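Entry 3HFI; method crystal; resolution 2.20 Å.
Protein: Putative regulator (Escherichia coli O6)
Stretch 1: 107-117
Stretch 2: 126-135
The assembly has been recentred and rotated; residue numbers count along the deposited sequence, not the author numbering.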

# COMPACT_ATOMS: atom_id res chain seq x y z
N GLU A 107 -3.84 -2.35 -6.01
CA GLU A 107 -2.70 -2.95 -6.66
C GLU A 107 -1.72 -1.80 -6.83
O GLU A 107 -2.12 -0.74 -7.24
CB GLU A 107 -3.07 -3.41 -8.08
CG GLU A 107 -3.98 -4.59 -8.13
CD GLU A 107 -4.46 -4.93 -9.57
OE1 GLU A 107 -4.39 -4.10 -10.51
OE2 GLU A 107 -4.96 -6.06 -9.73
N SER A 108 -0.43 -2.04 -6.63
CA SER A 108 0.54 -1.04 -6.91
C SER A 108 1.64 -1.63 -7.74
O SER A 108 1.99 -2.79 -7.60
CB SER A 108 1.15 -0.53 -5.61
OG SER A 108 0.17 -0.09 -4.71
N ARG A 109 2.31 -0.76 -8.49
CA ARG A 109 3.42 -1.11 -9.34
C ARG A 109 4.47 -0.07 -9.12
O ARG A 109 4.15 1.10 -9.10
CB ARG A 109 2.94 -1.07 -10.76
CG ARG A 109 3.91 -1.53 -11.78
CD ARG A 109 3.12 -1.55 -13.07
NE ARG A 109 3.90 -1.88 -14.26
CZ ARG A 109 3.45 -1.70 -15.52
NH1 ARG A 109 2.21 -1.18 -15.73
NH2 ARG A 109 4.23 -2.03 -16.57
N TYR A 110 5.67 -0.49 -8.80
CA TYR A 110 6.71 0.41 -8.39
C TYR A 110 7.79 0.51 -9.49
O TYR A 110 8.23 -0.50 -10.02
CB TYR A 110 7.35 -0.07 -7.08
CG TYR A 110 6.38 -0.34 -5.94
CD1 TYR A 110 6.07 0.63 -4.99
CD2 TYR A 110 5.76 -1.58 -5.82
CE1 TYR A 110 5.15 0.36 -3.94
CE2 TYR A 110 4.87 -1.86 -4.77
CZ TYR A 110 4.54 -0.88 -3.85
OH TYR A 110 3.65 -1.19 -2.84
N ALA A 111 8.28 1.72 -9.75
CA ALA A 111 9.25 1.97 -10.83
C ALA A 111 10.17 3.14 -10.47
O ALA A 111 9.76 4.05 -9.76
CB ALA A 111 8.49 2.28 -12.13
N ALA A 112 11.40 3.13 -10.97
CA ALA A 112 12.32 4.30 -10.84
C ALA A 112 11.99 5.30 -11.92
O ALA A 112 11.85 4.92 -13.07
CB ALA A 112 13.76 3.88 -10.97
N ARG A 113 11.85 6.56 -11.55
CA ARG A 113 11.75 7.64 -12.54
C ARG A 113 12.72 8.80 -12.21
O ARG A 113 13.29 8.88 -11.13
CB ARG A 113 10.32 8.15 -12.64
CG ARG A 113 9.27 7.04 -12.92
CD ARG A 113 9.12 6.76 -14.39
NE ARG A 113 8.75 7.99 -15.11
CZ ARG A 113 7.51 8.39 -15.40
NH1 ARG A 113 6.44 7.65 -15.06
NH2 ARG A 113 7.33 9.53 -16.06
N LEU A 114 12.91 9.71 -13.17
CA LEU A 114 13.68 10.94 -12.92
C LEU A 114 12.67 12.12 -12.87
O LEU A 114 12.26 12.63 -13.92
CB LEU A 114 14.77 11.13 -13.98
CG LEU A 114 15.94 10.10 -13.93
CD1 LEU A 114 16.69 10.16 -12.62
CD2 LEU A 114 15.49 8.66 -14.18
N ILE A 115 12.31 12.52 -11.64
CA ILE A 115 11.08 13.31 -11.29
C ILE A 115 10.42 14.22 -12.35
O ILE A 115 9.23 14.08 -12.66
CB ILE A 115 11.33 14.13 -9.95
CG1 ILE A 115 10.06 14.88 -9.50
CG2 ILE A 115 12.60 15.05 -10.05
CD1 ILE A 115 8.97 13.99 -8.89
N GLY A 116 11.22 15.15 -12.88
CA GLY A 116 10.73 16.21 -13.78
C GLY A 116 10.87 17.59 -13.14
O GLY A 116 11.10 17.70 -11.92
N ASN A 117 10.73 18.64 -13.95
CA ASN A 117 11.02 20.00 -13.51
C ASN A 117 9.94 20.50 -12.59
O ASN A 117 10.22 20.96 -11.50
CB ASN A 117 11.16 20.95 -14.69
CG ASN A 117 11.38 22.39 -14.28
OD1 ASN A 117 12.18 22.69 -13.39
ND2 ASN A 117 10.67 23.30 -14.94
N SER A 126 16.06 17.83 -7.14
CA SER A 126 16.70 18.39 -8.30
C SER A 126 15.95 17.80 -9.44
O SER A 126 15.77 16.60 -9.51
CB SER A 126 18.19 18.05 -8.37
OG SER A 126 18.40 16.65 -8.42
N GLU A 127 15.50 18.61 -10.36
CA GLU A 127 14.89 18.02 -11.51
C GLU A 127 15.86 16.94 -11.88
O GLU A 127 16.99 16.95 -11.43
CB GLU A 127 14.78 19.05 -12.63
CG GLU A 127 16.06 19.26 -13.38
CD GLU A 127 15.85 19.30 -14.86
OE1 GLU A 127 16.82 19.09 -15.61
OE2 GLU A 127 14.71 19.57 -15.27
N ASP A 128 15.44 16.00 -12.71
CA ASP A 128 16.31 14.92 -13.15
C ASP A 128 16.88 14.04 -12.02
O ASP A 128 17.56 13.07 -12.27
CB ASP A 128 17.42 15.43 -14.08
CG ASP A 128 17.26 14.93 -15.51
OD1 ASP A 128 18.02 14.04 -15.94
OD2 ASP A 128 16.36 15.43 -16.21
N ALA A 129 16.55 14.37 -10.78
CA ALA A 129 16.77 13.43 -9.69
C ALA A 129 15.89 12.18 -9.90
O ALA A 129 14.81 12.26 -10.44
CB ALA A 129 16.43 14.08 -8.38
N PRO A 130 16.37 11.02 -9.47
CA PRO A 130 15.55 9.81 -9.49
C PRO A 130 14.65 9.69 -8.24
O PRO A 130 15.10 9.91 -7.10
CB PRO A 130 16.59 8.67 -9.51
CG PRO A 130 17.80 9.25 -8.87
CD PRO A 130 17.81 10.69 -9.31
N VAL A 131 13.38 9.36 -8.46
CA VAL A 131 12.45 9.16 -7.37
C VAL A 131 11.78 7.81 -7.53
O VAL A 131 11.83 7.22 -8.62
CB VAL A 131 11.43 10.28 -7.34
CG1 VAL A 131 12.13 11.59 -7.10
CG2 VAL A 131 10.66 10.33 -8.65
N LEU A 132 11.18 7.31 -6.46
CA LEU A 132 10.35 6.13 -6.57
C LEU A 132 9.00 6.57 -7.11
O LEU A 132 8.35 7.48 -6.58
CB LEU A 132 10.20 5.37 -5.25
CG LEU A 132 9.28 4.13 -5.36
CD1 LEU A 132 10.06 2.93 -5.96
CD2 LEU A 132 8.70 3.75 -4.00
N HIS A 133 8.59 5.92 -8.18
CA HIS A 133 7.29 6.18 -8.75
C HIS A 133 6.41 4.95 -8.49
O HIS A 133 6.80 3.82 -8.73
CB HIS A 133 7.40 6.44 -10.23
CG HIS A 133 6.09 6.55 -10.92
ND1 HIS A 133 5.21 7.59 -10.66
CD2 HIS A 133 5.52 5.81 -11.89
CE1 HIS A 133 4.14 7.45 -11.41
NE2 HIS A 133 4.30 6.39 -12.18
N LEU A 134 5.21 5.21 -8.00
CA LEU A 134 4.20 4.19 -7.80
C LEU A 134 2.98 4.50 -8.62
O LEU A 134 2.55 5.67 -8.69
CB LEU A 134 3.87 4.24 -6.34
CG LEU A 134 2.90 3.30 -5.73
CD1 LEU A 134 3.79 2.64 -4.71
CD2 LEU A 134 1.77 4.07 -5.05
N GLU A 135 2.44 3.50 -9.32
CA GLU A 135 1.06 3.59 -9.85
C GLU A 135 0.21 2.70 -8.99
O GLU A 135 0.56 1.55 -8.80
CB GLU A 135 0.92 3.04 -11.27
CG GLU A 135 1.59 3.79 -12.35
CD GLU A 135 1.38 3.11 -13.72
OE1 GLU A 135 1.36 1.87 -13.79
OE2 GLU A 135 1.22 3.78 -14.71

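Residues 107-114 and 130-135 form neighbouring antiparallel strands, their N-to-C directions 142° apart and their axes 4.4 Å apart at closest approach. Three hydrogen-bonded pairs alternate with three non-hydrogen-bonded ones. Arg-109 and Glu-135 exchange bonds in both directions, Arg-109 N to Glu-135 O at 2.9 Å and Glu-135 N to Arg-109 O at 3.0 Å. Ala-111 N reaches His-133 O at 2.8 Å, and His-133 N returns to Ala-111 O at 2.7 Å. The third pair is Arg-113 N to Val-131 O, 3.0 Å and nearly linear at 176°, with Val-131 N to Arg-113 O at 2.7 Å. One further bond, Ile-115 N to Ala-129 O at 2.8 Å, carries the ladder just past both strands.

Between these pairs the CA atoms approach more closely, to 4.6 Å for Tyr-110 CA and Leu-134 CA and to 4.1 Å for Leu-114 CA and Pro-130 CA. Proline suits the latter position with respect to this pairing, because a non-hydrogen-bonded site asks for no amide hydrogen directed at the partner strand. CA-H...O contacts supplement the ladder here: Pro-130 CA lies 2.9 Å from Arg-113 O, and Leu-114 CA lies 3.0 Å from Ala-129 O. Ahead of the second strand, Ser-126 to Ala-129 make a type II turn. At the end of the first stretch, Gly-116 occupies the N-cap position before a helix; its phi/psi of 114/166 would jam a CB against the preceding carbonyl O, so glycine fits.

Side chains alternate between the two faces of the sheet. One face carries Tyr-110, Ala-112, Leu-114, Pro-130, Leu-132 and Leu-134. Tyr-110 and Leu-134 are both buried, and the tyrosine ring packs against the leucine, though the two are modelled too tightly for their exact spacing to carry weight. Leu-132 CD1 adds an apolar contact 4.2 Å from Tyr-110 CB, while the phenolic OH is satisfied elsewhere in the structure. Farther along, Leu-114 (m, m) brings its CD1 to 3.4 Å from Pro-130 CB, covering the proline ring at an exposed site.

The other face carries Arg-109, Ala-111, Arg-113, Val-131, His-133 and Glu-135. Arg-109 is extended (t at chi1 to chi3) and exposed, and its charge is met by Glu-135 through a long salt bridge, NH1 to OE1 at 3.7 Å. Arg-113 instead folds back, m at chi1 to chi3: its CG lies 3.3 Å from His-133 CB, and its NH1 sits over one face of the imidazole. The arginine thus stays exposed while helping to cover the buried histidine. The small Ala-111, paired with His-133, takes little space on this face.

Beyond the strand, buried Ile-115 places CB 3.9 Å from Val-131 CG1, also buried, and CG2 4.3 Å from Ala-129 CB, joining the branched Ile-115 and Val-131, and the methyl of Ala-129, beside the last backbone bond. Altogether the two stretches bury 922 Å², counting both sides.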